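Local coordinates for protein tRNA (Adenine(22)-N(1))-methyltransferase (Mycoplasma capricolum subsp. capricolum, PDB 6QE6) that probably methylates N1 of adenine 22 in tRNA, using S-adenosyl-L-methionine as methyl donor, and is bound here to the cofactor product S-adenosyl-L-homocysteine, at residues S23-Q28 / I162-H167; L115-I120 / I136-S141; T140-L145 / Y168-E173. All coordinates share one frame; numbering follows the deposited sequence.

How the contacts relate
Contact 1 lies at the surface, whereas contacts 2 and 3 are largely buried and adjoin each other, sharing Thr140 and Ser141. All three reach the same mixed sheet. Contact 1 centres on the carboxylate of Glu164, which takes two backbone hydrogen bonds from helix 24-31 and a salt bridge. Contact 2 relies on short hydrogen bonds between backbone and hydroxyl groups, with one apolar pair beside them. Contact 3 has no hydrogen bond between its segments and is built on an indole face and aliphatic side chains. Contacts 1 and 2 both touch S-adenosyl-L-homocysteine, through Arg25 and Leu115. They also meet where Arg25 packs on Cys137. Strands 155-163 and 168-175 are sheet neighbours and tie contact 1 to contact 3.

Contact 1: residues S23-Q28 / I162-H167; sequences SFRLNQ and IYEDDH. With SAH (S-adenosyl-L-homocysteine), chain C.
Glu164 holds the first turn of helix 24-31 with both oxygens of its carboxylate. Two backbone N-H groups are bound side by side. Phe24 N donates to Glu164 OE2 at 3.2 Å, and Arg25 N donates to Glu164 OE1 at 3.1 Å, with an N-H...O angle of 159°. Both donors come on the syn side, about 30° out of the carboxylate plane. Glu164 can reach them because its chain is fully stretched, with CG anti to the backbone N. Ser23 is the N-cap residue, and its CB lies against Glu164 OE2 at 3.3 Å. The helix dipole would probably favour a negative group here.

The same carboxylate forms a salt bridge, Arg25 NE to Glu164 OE1, at 3.4 Å. The guanidinium and carboxylate planes are 70° apart, so this is not a flat two-pronged pair. Through a different nitrogen, NH1, Arg25 makes a weak hydrogen bond of 3.3 Å to OXT of S-adenosyl-L-homocysteine. Glu164 thus acts as a second-shell partner of a cofactor-binding arginine.

Apolar contacts come from Ile162. Its CG2 meets the edge of the Phe24 ring at CD2, 3.8 Å away. Its CD1 touches CG of Gln28 at the same distance.

Helix 24-31 rests here on the end of edge strand 155-163. Arg25 and Gln28 also pack on the neighbouring strand 168-175, through Tyr169 and Leu171.

Contact 2: residues L115-I120 / I136-S141; sequences LGSQTI and ICSNTS. With SAH (S-adenosyl-L-homocysteine), chain C.
The beta-alpha-beta unit of strand 109-115, helix 117-124 and strand 133-138 closes here, at the C-terminal ends of its two parallel strands. This part of the sheet borders the cofactor in the Rossmann-like methyltransferase fold. Asn139 N donates to Leu115 O at 3.0 Å and joins the two segments just beyond strand 133-138. The CD2 branch of Leu115 packs against the cofactor, 3.7 Å from C8 of the adenine.

Gly116 is the N-cap residue of helix 117-124. The next N-H, that of Ser117, is taken by a side chain from the other segment: Ser117 N donates to Thr140 OG1 at 2.9 Å, nearly straight at 169°. A water also bridges Thr140 OG1 and Gln118 N, so the threonine hydroxyl serves two successive amides of the first turn, one of them indirectly.

Ser117 OG donates to Ser141 O at 2.8 Å. It approaches from above the carbonyl plane, 58° out of it. Ser138 OG turns back on its own segment and donates to Thr140 O at 2.9 Å.

Next to this polar group, one helical turn on from Ser117, Ile120 CD1 meets Ile136 CG2 at 3.5 Å. The two side chains lie alongside each other and point opposite ways. Ile112 and Leu145 adjoin Ile120.

Each of the three hydroxyls has a backbone partner: Ser117 and Ser138 donate to carbonyls, and Thr140 accepts an N-H. The helix start is fixed to the loop after strand 133-138 without a charged group from either segment.

Contact 3: residues T140-L145 / Y168-E173; sequences TSVKNL and YYWLIE
The backbone of residues 140-142 passes over one face of the Trp170 indole, with the CA atoms of Ser141 and Trp170 6.0 Å apart and no hydrogen bond between the segments. Ser141 CA sits 3.4 Å from the centroid of the five-membered ring, 12° off its normal. This is a CH-pi contact made by a backbone carbon. Thr140 C lies over the rim of the six-membered ring, 3.3 Å from Trp170 CE3. Ser141 CB adds to the cover near Trp170 CE2. A chi1 of -74° sets CG of Trp170 anti to the carbonyl carbon and brings the indole against the loop.

Val142, the N-cap residue of helix 143-151, packs against the CB that carries the ring. Its CG1 is 3.7 Å from Trp170 CB. Farther along, Leu145 CD1 faces Ile172 CG2 at a looser 4.5 Å.

Beyond the two segments, Phe161 meets the Trp170 ring edge-to-face. Backbone hydrogen bonds of Trp170 with Ser138, and of Ile172 with Ile136, align the neighbouring strands.

The strand-to-helix loop after parallel strand 133-138 thus packs on the adjoining antiparallel strand 168-175, with the first helical turn adding Leu145, as part of an alpha/beta sheet fold.

Contact 1: residues S23-Q28 / I162-H167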
loop_
_atom_site.group_PDB
_atom_site.type_symbol
_atom_site.label_atom_id
_atom_site.label_comp_id
_atom_site.label_asym_id
_atom_site.label_seq_id
_atom_site.Cartn_x
_atom_site.Cartn_y
_atom_site.Cartn_z
ATOM N N SER A 23 -5.137 -1.798 14.115
ATOM C CA SER A 23 -3.845 -2.454 14.214
ATOM C C SER A 23 -2.721 -1.445 13.948
ATOM O O SER A 23 -2.950 -0.340 13.441
ATOM C CB SER A 23 -3.768 -3.618 13.227
ATOM O OG SER A 23 -3.722 -3.154 11.891
ATOM N N PHE A 24 -1.488 -1.846 14.289
ATOM C CA PHE A 24 -0.335 -0.968 14.106
ATOM C C PHE A 24 -0.225 -0.486 12.667
ATOM O O PHE A 24 0.013 0.705 12.417
ATOM C CB PHE A 24 0.961 -1.673 14.516
ATOM C CG PHE A 24 2.192 -0.808 14.377
ATOM C CD1 PHE A 24 2.465 0.200 15.291
ATOM C CD2 PHE A 24 3.071 -0.987 13.315
ATOM C CE1 PHE A 24 3.595 1.001 15.155
ATOM C CE2 PHE A 24 4.189 -0.176 13.176
ATOM C CZ PHE A 24 4.449 0.806 14.102
ATOM N N ARG A 25 -0.380 -1.394 11.697
ATOM C CA ARG A 25 -0.203 -0.957 10.312
ATOM C C ARG A 25 -1.322 -0.018 9.866
ATOM O O ARG A 25 -1.060 0.915 9.088
ATOM C CB ARG A 25 -0.091 -2.152 9.372
ATOM C CG ARG A 25 -1.269 -3.072 9.376
ATOM C CD ARG A 25 -0.923 -4.311 8.601
ATOM N NE ARG A 25 -1.504 -5.475 9.246
ATOM C CZ ARG A 25 -2.705 -5.947 8.953
ATOM N NH1 ARG A 25 -3.442 -5.342 8.010
ATOM N NH2 ARG A 25 -3.163 -7.013 9.606
ATOM N N LEU A 26 -2.555 -0.214 10.369
ATOM C CA LEU A 26 -3.636 0.713 10.030
ATOM C C LEU A 26 -3.426 2.066 10.688
ATOM O O LEU A 26 -3.751 3.103 10.093
ATOM C CB LEU A 26 -4.996 0.121 10.415
ATOM C CG LEU A 26 -5.516 -0.902 9.391
ATOM C CD1 LEU A 26 -7.005 -1.118 9.516
ATOM C CD2 LEU A 26 -5.161 -0.479 7.953
ATOM N N ASN A 27 -2.865 2.092 11.896
ATOM C CA ASN A 27 -2.542 3.387 12.473
ATOM C C ASN A 27 -1.500 4.113 11.650
ATOM O O ASN A 27 -1.519 5.345 11.587
ATOM C CB ASN A 27 -2.064 3.242 13.906
ATOM C CG ASN A 27 -3.173 3.460 14.885
ATOM O OD1 ASN A 27 -3.759 2.497 15.415
ATOM N ND2 ASN A 27 -3.517 4.735 15.105
ATOM N N GLN A 28 -0.592 3.380 11.009
ATOM C CA GLN A 28 0.421 4.046 10.197
ATOM C C GLN A 28 -0.218 4.747 9.014
ATOM O O GLN A 28 0.166 5.871 8.682
ATOM C CB GLN A 28 1.491 3.056 9.739
ATOM C CG GLN A 28 2.303 2.418 10.887
ATOM C CD GLN A 28 2.631 3.407 11.987
ATOM O OE1 GLN A 28 2.205 3.247 13.136
ATOM N NE2 GLN A 28 3.374 4.441 11.645
ATOM N N ILE A 162 6.986 -2.441 7.684
ATOM C CA ILE A 162 6.264 -2.732 8.921
ATOM C C ILE A 162 6.251 -4.238 9.183
ATOM O O ILE A 162 5.979 -5.040 8.276
ATOM C CB ILE A 162 4.824 -2.192 8.859
ATOM C CG1 ILE A 162 4.825 -0.668 8.697
ATOM C CG2 ILE A 162 4.017 -2.638 10.071
ATOM C CD1 ILE A 162 3.481 -0.119 8.307
ATOM N N TYR A 163 6.527 -4.619 10.425
ATOM C CA TYR A 163 6.333 -5.987 10.882
ATOM C C TYR A 163 5.131 -6.030 11.818
ATOM O O TYR A 163 5.097 -5.299 12.812
ATOM C CB TYR A 163 7.578 -6.516 11.603
ATOM C CG TYR A 163 7.270 -7.782 12.357
ATOM C CD1 TYR A 163 7.275 -9.015 11.710
ATOM C CD2 TYR A 163 6.917 -7.744 13.712
ATOM C CE1 TYR A 163 6.962 -10.181 12.394
ATOM C CE2 TYR A 163 6.590 -8.904 14.404
ATOM C CZ TYR A 163 6.618 -10.122 13.747
ATOM O OH TYR A 163 6.298 -11.272 14.442
ATOM N N GLU A 164 4.153 -6.887 11.519
ATOM C CA GLU A 164 3.063 -7.112 12.462
ATOM C C GLU A 164 2.498 -8.516 12.290
ATOM O O GLU A 164 2.304 -8.981 11.166
ATOM C CB GLU A 164 1.942 -6.073 12.298
ATOM C CG GLU A 164 0.746 -6.310 13.230
ATOM C CD GLU A 164 -0.256 -5.148 13.249
ATOM O OE1 GLU A 164 -0.348 -4.408 12.241
ATOM O OE2 GLU A 164 -0.952 -4.976 14.283
ATOM N N ASP A 165 2.231 -9.171 13.420
ATOM C CA ASP A 165 1.600 -10.500 13.486
ATOM C C ASP A 165 2.306 -11.519 12.598
ATOM O O ASP A 165 1.685 -12.227 11.801
ATOM C CB ASP A 165 0.114 -10.424 13.137
ATOM C CG ASP A 165 -0.720 -9.732 14.212
ATOM O OD1 ASP A 165 -0.266 -9.604 15.378
ATOM O OD2 ASP A 165 -1.853 -9.324 13.884
ATOM N N ASP A 166 3.625 -11.598 12.755
ATOM C CA ASP A 166 4.448 -12.551 12.005
ATOM C C ASP A 166 4.292 -12.374 10.492
ATOM O O ASP A 166 4.247 -13.350 9.742
ATOM C CB ASP A 166 4.131 -13.989 12.433
ATOM C CG ASP A 166 5.383 -14.787 12.764
ATOM O OD1 ASP A 166 6.416 -14.613 12.072
ATOM O OD2 ASP A 166 5.343 -15.568 13.736
ATOM N N HIS A 167 4.203 -11.118 10.041
ATOM C CA HIS A 167 4.051 -10.768 8.630
ATOM C C HIS A 167 4.691 -9.409 8.369
ATOM O O HIS A 167 4.678 -8.520 9.227
ATOM C CB HIS A 167 2.579 -10.707 8.202
ATOM C CG HIS A 167 1.975 -12.040 7.900
ATOM N ND1 HIS A 167 1.492 -12.879 8.883
ATOM C CD2 HIS A 167 1.756 -12.676 6.722
ATOM C CE1 HIS A 167 1.010 -13.979 8.325
ATOM N NE2 HIS A 167 1.161 -13.881 7.016
HETATM N N SAH C . -8.576 -3.255 5.036
HETATM C CA SAH C . -8.423 -4.230 6.111
HETATM C CB SAH C . -8.907 -5.616 5.661
HETATM C CG SAH C . -8.099 -6.310 4.563
HETATM S SD SAH C . -8.699 -7.990 4.242
HETATM C C SAH C . -6.973 -4.311 6.597
HETATM O O SAH C . -6.043 -3.911 5.888
HETATM O OXT SAH C . -6.695 -4.782 7.706
HETATM C "C5'" SAH C . -8.843 -7.660 2.471
HETATM C "C4'" SAH C . -10.240 -7.178 2.091
HETATM O "O4'" SAH C . -10.221 -6.722 0.760
HETATM C "C3'" SAH C . -11.272 -8.290 2.135
HETATM O "O3'" SAH C . -12.382 -7.868 2.892
HETATM C "C2'" SAH C . -11.686 -8.500 0.688
HETATM O "O2'" SAH C . -13.057 -8.786 0.629
HETATM C "C1'" SAH C . -11.353 -7.167 0.057
HETATM N N9 SAH C . -10.999 -7.256 -1.360
HETATM C C8 SAH C . -10.266 -8.230 -1.975
HETATM N N7 SAH C . -10.165 -7.906 -3.292
HETATM C C5 SAH C . -10.809 -6.755 -3.514
HETATM C C6 SAH C . -11.014 -6.006 -4.662
HETATM N N6 SAH C . -10.519 -6.401 -5.833
HETATM N N1 SAH C . -11.744 -4.842 -4.576
HETATM C C2 SAH C . -12.257 -4.421 -3.365
HETATM N N3 SAH C . -12.046 -5.179 -2.234
HETATM C C4 SAH C . -11.333 -6.327 -2.308
#

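Contact 2: residues L115-I120 / I136-S141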
loop_
_atom_site.group_PDB
_atom_site.type_symbol
_atom_site.label_atom_id
_atom_site.label_comp_id
_atom_site.label_asym_id
_atom_site.label_seq_id
_atom_site.Cartn_x
_atom_site.Cartn_y
_atom_site.Cartn_z
ATOM N N LEU A 115 -3.825 -6.173 0.976
ATOM C CA LEU A 115 -3.830 -6.957 -0.248
ATOM C C LEU A 115 -2.401 -7.080 -0.756
ATOM O O LEU A 115 -1.489 -6.385 -0.290
ATOM C CB LEU A 115 -4.749 -6.330 -1.304
ATOM C CG LEU A 115 -6.224 -6.152 -0.902
ATOM C CD1 LEU A 115 -6.993 -5.333 -1.918
ATOM C CD2 LEU A 115 -6.927 -7.510 -0.658
ATOM N N GLY A 116 -2.205 -8.011 -1.702
ATOM C CA GLY A 116 -0.929 -8.136 -2.375
ATOM C C GLY A 116 -0.745 -7.119 -3.502
ATOM O O GLY A 116 -1.694 -6.570 -4.065
ATOM N N SER A 117 0.523 -6.885 -3.840
ATOM C CA SER A 117 0.864 -5.899 -4.860
ATOM C C SER A 117 0.221 -6.226 -6.197
ATOM O O SER A 117 -0.245 -5.328 -6.905
ATOM C CB SER A 117 2.378 -5.819 -5.006
ATOM O OG SER A 117 2.928 -5.267 -3.828
ATOM N N GLN A 118 0.204 -7.502 -6.570
ATOM C CA GLN A 118 -0.415 -7.890 -7.831
ATOM C C GLN A 118 -1.871 -7.445 -7.879
ATOM O O GLN A 118 -2.286 -6.738 -8.807
ATOM C CB GLN A 118 -0.300 -9.398 -8.006
ATOM C CG GLN A 118 -0.024 -9.872 -9.409
ATOM C CD GLN A 118 0.769 -11.166 -9.404
ATOM O OE1 GLN A 118 1.989 -11.159 -9.605
ATOM N NE2 GLN A 118 0.087 -12.280 -9.128
ATOM N N THR A 119 -2.652 -7.814 -6.851
ATOM C CA THR A 119 -4.043 -7.364 -6.750
ATOM C C THR A 119 -4.142 -5.844 -6.778
ATOM O O THR A 119 -5.033 -5.283 -7.424
ATOM C CB THR A 119 -4.671 -7.889 -5.458
ATOM O OG1 THR A 119 -4.390 -9.283 -5.318
ATOM C CG2 THR A 119 -6.194 -7.662 -5.455
ATOM N N ILE A 120 -3.239 -5.169 -6.062
ATOM C CA ILE A 120 -3.299 -3.721 -5.938
ATOM C C ILE A 120 -3.020 -3.063 -7.279
ATOM O O ILE A 120 -3.726 -2.139 -7.695
ATOM C CB ILE A 120 -2.319 -3.244 -4.855
ATOM C CG1 ILE A 120 -2.837 -3.623 -3.463
ATOM C CG2 ILE A 120 -2.144 -1.748 -4.954
ATOM C CD1 ILE A 120 -1.802 -3.507 -2.397
ATOM N N ILE A 136 -1.085 2.975 0.233
ATOM C CA ILE A 136 -1.176 1.536 0.062
ATOM C C ILE A 136 -0.344 0.846 1.140
ATOM O O ILE A 136 0.771 1.271 1.457
ATOM C CB ILE A 136 -0.724 1.137 -1.353
ATOM C CG1 ILE A 136 -1.753 1.670 -2.365
ATOM C CG2 ILE A 136 -0.508 -0.367 -1.445
ATOM C CD1 ILE A 136 -1.153 2.133 -3.671
ATOM N N CYS A 137 -0.913 -0.202 1.726
ATOM C CA CYS A 137 -0.227 -1.062 2.688
ATOM C C CYS A 137 -0.288 -2.483 2.128
ATOM O O CYS A 137 -1.192 -3.254 2.452
ATOM C CB CYS A 137 -0.865 -0.956 4.086
ATOM S SG CYS A 137 0.026 -1.870 5.356
ATOM N N SER A 138 0.673 -2.817 1.276
ATOM C CA SER A 138 0.723 -4.125 0.633
ATOM C C SER A 138 1.392 -5.154 1.535
ATOM O O SER A 138 2.298 -4.838 2.315
ATOM C CB SER A 138 1.481 -4.038 -0.688
ATOM O OG SER A 138 1.424 -5.262 -1.386
ATOM N N ASN A 139 0.950 -6.400 1.419
ATOM C CA ASN A 139 1.596 -7.490 2.141
ATOM C C ASN A 139 2.574 -8.268 1.269
ATOM O O ASN A 139 3.001 -9.363 1.651
ATOM C CB ASN A 139 0.551 -8.428 2.755
ATOM C CG ASN A 139 -0.416 -8.966 1.737
ATOM O OD1 ASN A 139 -0.022 -9.305 0.616
ATOM N ND2 ASN A 139 -1.695 -9.067 2.119
ATOM N N THR A 140 2.911 -7.739 0.093
ATOM C CA THR A 140 4.048 -8.197 -0.685
ATOM C C THR A 140 4.829 -6.971 -1.126
ATOM O O THR A 140 4.288 -5.863 -1.179
ATOM C CB THR A 140 3.633 -9.046 -1.905
ATOM O OG1 THR A 140 2.820 -8.270 -2.812
ATOM C CG2 THR A 140 2.887 -10.319 -1.449
ATOM N N SER A 141 6.117 -7.181 -1.408
ATOM C CA SER A 141 6.984 -6.099 -1.852
ATOM C C SER A 141 6.388 -5.407 -3.074
ATOM O O SER A 141 5.665 -6.016 -3.864
ATOM C CB SER A 141 8.369 -6.645 -2.168
ATOM O OG SER A 141 8.249 -7.593 -3.205
HETATM N N SAH C . -8.576 -3.255 5.036
HETATM C CA SAH C . -8.423 -4.230 6.111
HETATM C CB SAH C . -8.907 -5.616 5.661
HETATM C CG SAH C . -8.099 -6.310 4.563
HETATM S SD SAH C . -8.699 -7.990 4.242
HETATM C C SAH C . -6.973 -4.311 6.597
HETATM O O SAH C . -6.043 -3.911 5.888
HETATM O OXT SAH C . -6.695 -4.782 7.706
HETATM C "C5'" SAH C . -8.843 -7.660 2.471
HETATM C "C4'" SAH C . -10.240 -7.178 2.091
HETATM O "O4'" SAH C . -10.221 -6.722 0.760
HETATM C "C3'" SAH C . -11.272 -8.290 2.135
HETATM O "O3'" SAH C . -12.382 -7.868 2.892
HETATM C "C2'" SAH C . -11.686 -8.500 0.688
HETATM O "O2'" SAH C . -13.057 -8.786 0.629
HETATM C "C1'" SAH C . -11.353 -7.167 0.057
HETATM N N9 SAH C . -10.999 -7.256 -1.360
HETATM C C8 SAH C . -10.266 -8.230 -1.975
HETATM N N7 SAH C . -10.165 -7.906 -3.292
HETATM C C5 SAH C . -10.809 -6.755 -3.514
HETATM C C6 SAH C . -11.014 -6.006 -4.662
HETATM N N6 SAH C . -10.519 -6.401 -5.833
HETATM N N1 SAH C . -11.744 -4.842 -4.576
HETATM C C2 SAH C . -12.257 -4.421 -3.365
HETATM N N3 SAH C . -12.046 -5.179 -2.234
HETATM C C4 SAH C . -11.333 -6.327 -2.308
HETATM O O HOH W 1 1.684 -9.802 -5.010
#

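Contact 3: residues T140-L145 / Y168-E173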
loop_
_atom_site.group_PDB
_atom_site.type_symbol
_atom_site.label_atom_id
_atom_site.label_comp_id
_atom_site.label_asym_id
_atom_site.label_seq_id
_atom_site.Cartn_x
_atom_site.Cartn_y
_atom_site.Cartn_z
ATOM N N THR A 140 2.911 -7.739 0.093
ATOM C CA THR A 140 4.048 -8.197 -0.685
ATOM C C THR A 140 4.829 -6.971 -1.126
ATOM O O THR A 140 4.288 -5.863 -1.179
ATOM C CB THR A 140 3.633 -9.046 -1.905
ATOM O OG1 THR A 140 2.820 -8.270 -2.812
ATOM C CG2 THR A 140 2.887 -10.319 -1.449
ATOM N N SER A 141 6.117 -7.181 -1.408
ATOM C CA SER A 141 6.984 -6.099 -1.852
ATOM C C SER A 141 6.388 -5.407 -3.074
ATOM O O SER A 141 5.665 -6.016 -3.864
ATOM C CB SER A 141 8.369 -6.645 -2.168
ATOM O OG SER A 141 8.249 -7.593 -3.205
ATOM N N VAL A 142 6.682 -4.117 -3.222
ATOM C CA VAL A 142 5.887 -3.258 -4.095
ATOM C C VAL A 142 6.694 -2.675 -5.248
ATOM O O VAL A 142 6.417 -1.563 -5.699
ATOM C CB VAL A 142 5.228 -2.134 -3.274
ATOM C CG1 VAL A 142 4.231 -2.732 -2.316
ATOM C CG2 VAL A 142 6.268 -1.308 -2.517
ATOM N N LYS A 143 7.674 -3.418 -5.756
ATOM C CA LYS A 143 8.442 -2.930 -6.902
ATOM C C LYS A 143 7.530 -2.564 -8.079
ATOM O O LYS A 143 7.770 -1.578 -8.777
ATOM C CB LYS A 143 9.483 -3.976 -7.314
ATOM C CG LYS A 143 9.774 -4.004 -8.803
ATOM C CD LYS A 143 11.266 -3.985 -9.103
ATOM C CE LYS A 143 11.531 -4.147 -10.597
ATOM N NZ LYS A 143 12.917 -4.609 -10.846
ATOM N N ASN A 144 6.468 -3.334 -8.299
ATOM C CA ASN A 144 5.563 -3.036 -9.397
ATOM C C ASN A 144 4.724 -1.790 -9.111
ATOM O O ASN A 144 4.334 -1.095 -10.045
ATOM C CB ASN A 144 4.676 -4.260 -9.688
ATOM C CG ASN A 144 3.946 -4.810 -8.401
ATOM O OD1 ASN A 144 4.306 -4.450 -7.260
ATOM N ND2 ASN A 144 2.934 -5.690 -8.599
ATOM N N LEU A 145 4.449 -1.476 -7.841
ATOM C CA LEU A 145 3.745 -0.236 -7.521
ATOM C C LEU A 145 4.645 0.991 -7.662
ATOM O O LEU A 145 4.157 2.075 -8.006
ATOM C CB LEU A 145 3.163 -0.286 -6.100
ATOM C CG LEU A 145 2.260 -1.478 -5.771
ATOM C CD1 LEU A 145 1.530 -1.321 -4.426
ATOM C CD2 LEU A 145 1.275 -1.704 -6.921
ATOM N N TYR A 168 5.214 -9.235 7.163
ATOM C CA TYR A 168 5.749 -7.946 6.754
ATOM C C TYR A 168 4.796 -7.213 5.817
ATOM O O TYR A 168 3.953 -7.808 5.136
ATOM C CB TYR A 168 7.117 -8.110 6.100
ATOM C CG TYR A 168 8.109 -8.585 7.110
ATOM C CD1 TYR A 168 8.586 -7.728 8.085
ATOM C CD2 TYR A 168 8.523 -9.907 7.134
ATOM C CE1 TYR A 168 9.486 -8.161 9.044
ATOM C CE2 TYR A 168 9.422 -10.355 8.094
ATOM C CZ TYR A 168 9.900 -9.475 9.043
ATOM O OH TYR A 168 10.793 -9.908 9.994
ATOM N N TYR A 169 4.928 -5.890 5.818
ATOM C CA TYR A 169 4.032 -5.016 5.082
ATOM C C TYR A 169 4.813 -3.853 4.488
ATOM O O TYR A 169 5.756 -3.338 5.098
ATOM C CB TYR A 169 2.922 -4.481 5.976
ATOM C CG TYR A 169 2.021 -5.562 6.500
ATOM C CD1 TYR A 169 2.298 -6.203 7.709
ATOM C CD2 TYR A 169 0.888 -5.940 5.789
ATOM C CE1 TYR A 169 1.483 -7.176 8.177
ATOM C CE2 TYR A 169 0.064 -6.919 6.257
ATOM C CZ TYR A 169 0.368 -7.544 7.446
ATOM O OH TYR A 169 -0.465 -8.530 7.916
ATOM N N TRP A 170 4.386 -3.429 3.306
ATOM C CA TRP A 170 5.072 -2.404 2.538
ATOM C C TRP A 170 4.111 -1.231 2.412
ATOM O O TRP A 170 3.078 -1.327 1.739
ATOM C CB TRP A 170 5.499 -2.936 1.167
ATOM C CG TRP A 170 6.694 -3.893 1.151
ATOM C CD1 TRP A 170 7.968 -3.591 0.776
ATOM C CD2 TRP A 170 6.702 -5.298 1.479
ATOM N NE1 TRP A 170 8.775 -4.705 0.859
ATOM C CE2 TRP A 170 8.024 -5.763 1.293
ATOM C CE3 TRP A 170 5.728 -6.199 1.925
ATOM C CZ2 TRP A 170 8.392 -7.097 1.527
ATOM C CZ3 TRP A 170 6.088 -7.506 2.150
ATOM C CH2 TRP A 170 7.416 -7.949 1.952
ATOM N N LEU A 171 4.427 -0.133 3.068
ATOM C CA LEU A 171 3.559 1.025 3.024
ATOM C C LEU A 171 4.151 2.045 2.063
ATOM O O LEU A 171 5.338 2.371 2.158
ATOM C CB LEU A 171 3.377 1.615 4.423
ATOM C CG LEU A 171 2.542 2.890 4.506
ATOM C CD1 LEU A 171 1.542 2.833 5.632
ATOM C CD2 LEU A 171 3.467 4.069 4.695
ATOM N N ILE A 172 3.321 2.542 1.145
ATOM C CA ILE A 172 3.756 3.487 0.130
ATOM C C ILE A 172 2.645 4.510 -0.096
ATOM O O ILE A 172 1.463 4.156 -0.199
ATOM C CB ILE A 172 4.159 2.766 -1.180
ATOM C CG1 ILE A 172 4.609 3.776 -2.250
ATOM C CG2 ILE A 172 3.057 1.819 -1.658
ATOM C CD1 ILE A 172 5.154 3.159 -3.539
ATOM N N GLU A 173 3.018 5.786 -0.114
ATOM C CA GLU A 173 2.092 6.889 -0.323
ATOM C C GLU A 173 2.431 7.562 -1.650
ATOM O O GLU A 173 3.577 7.961 -1.880
ATOM C CB GLU A 173 2.145 7.910 0.821
ATOM C CG GLU A 173 1.535 9.264 0.417
ATOM C CD GLU A 173 1.161 10.167 1.597
ATOM O OE1 GLU A 173 1.680 9.945 2.717
ATOM O OE2 GLU A 173 0.352 11.110 1.397
#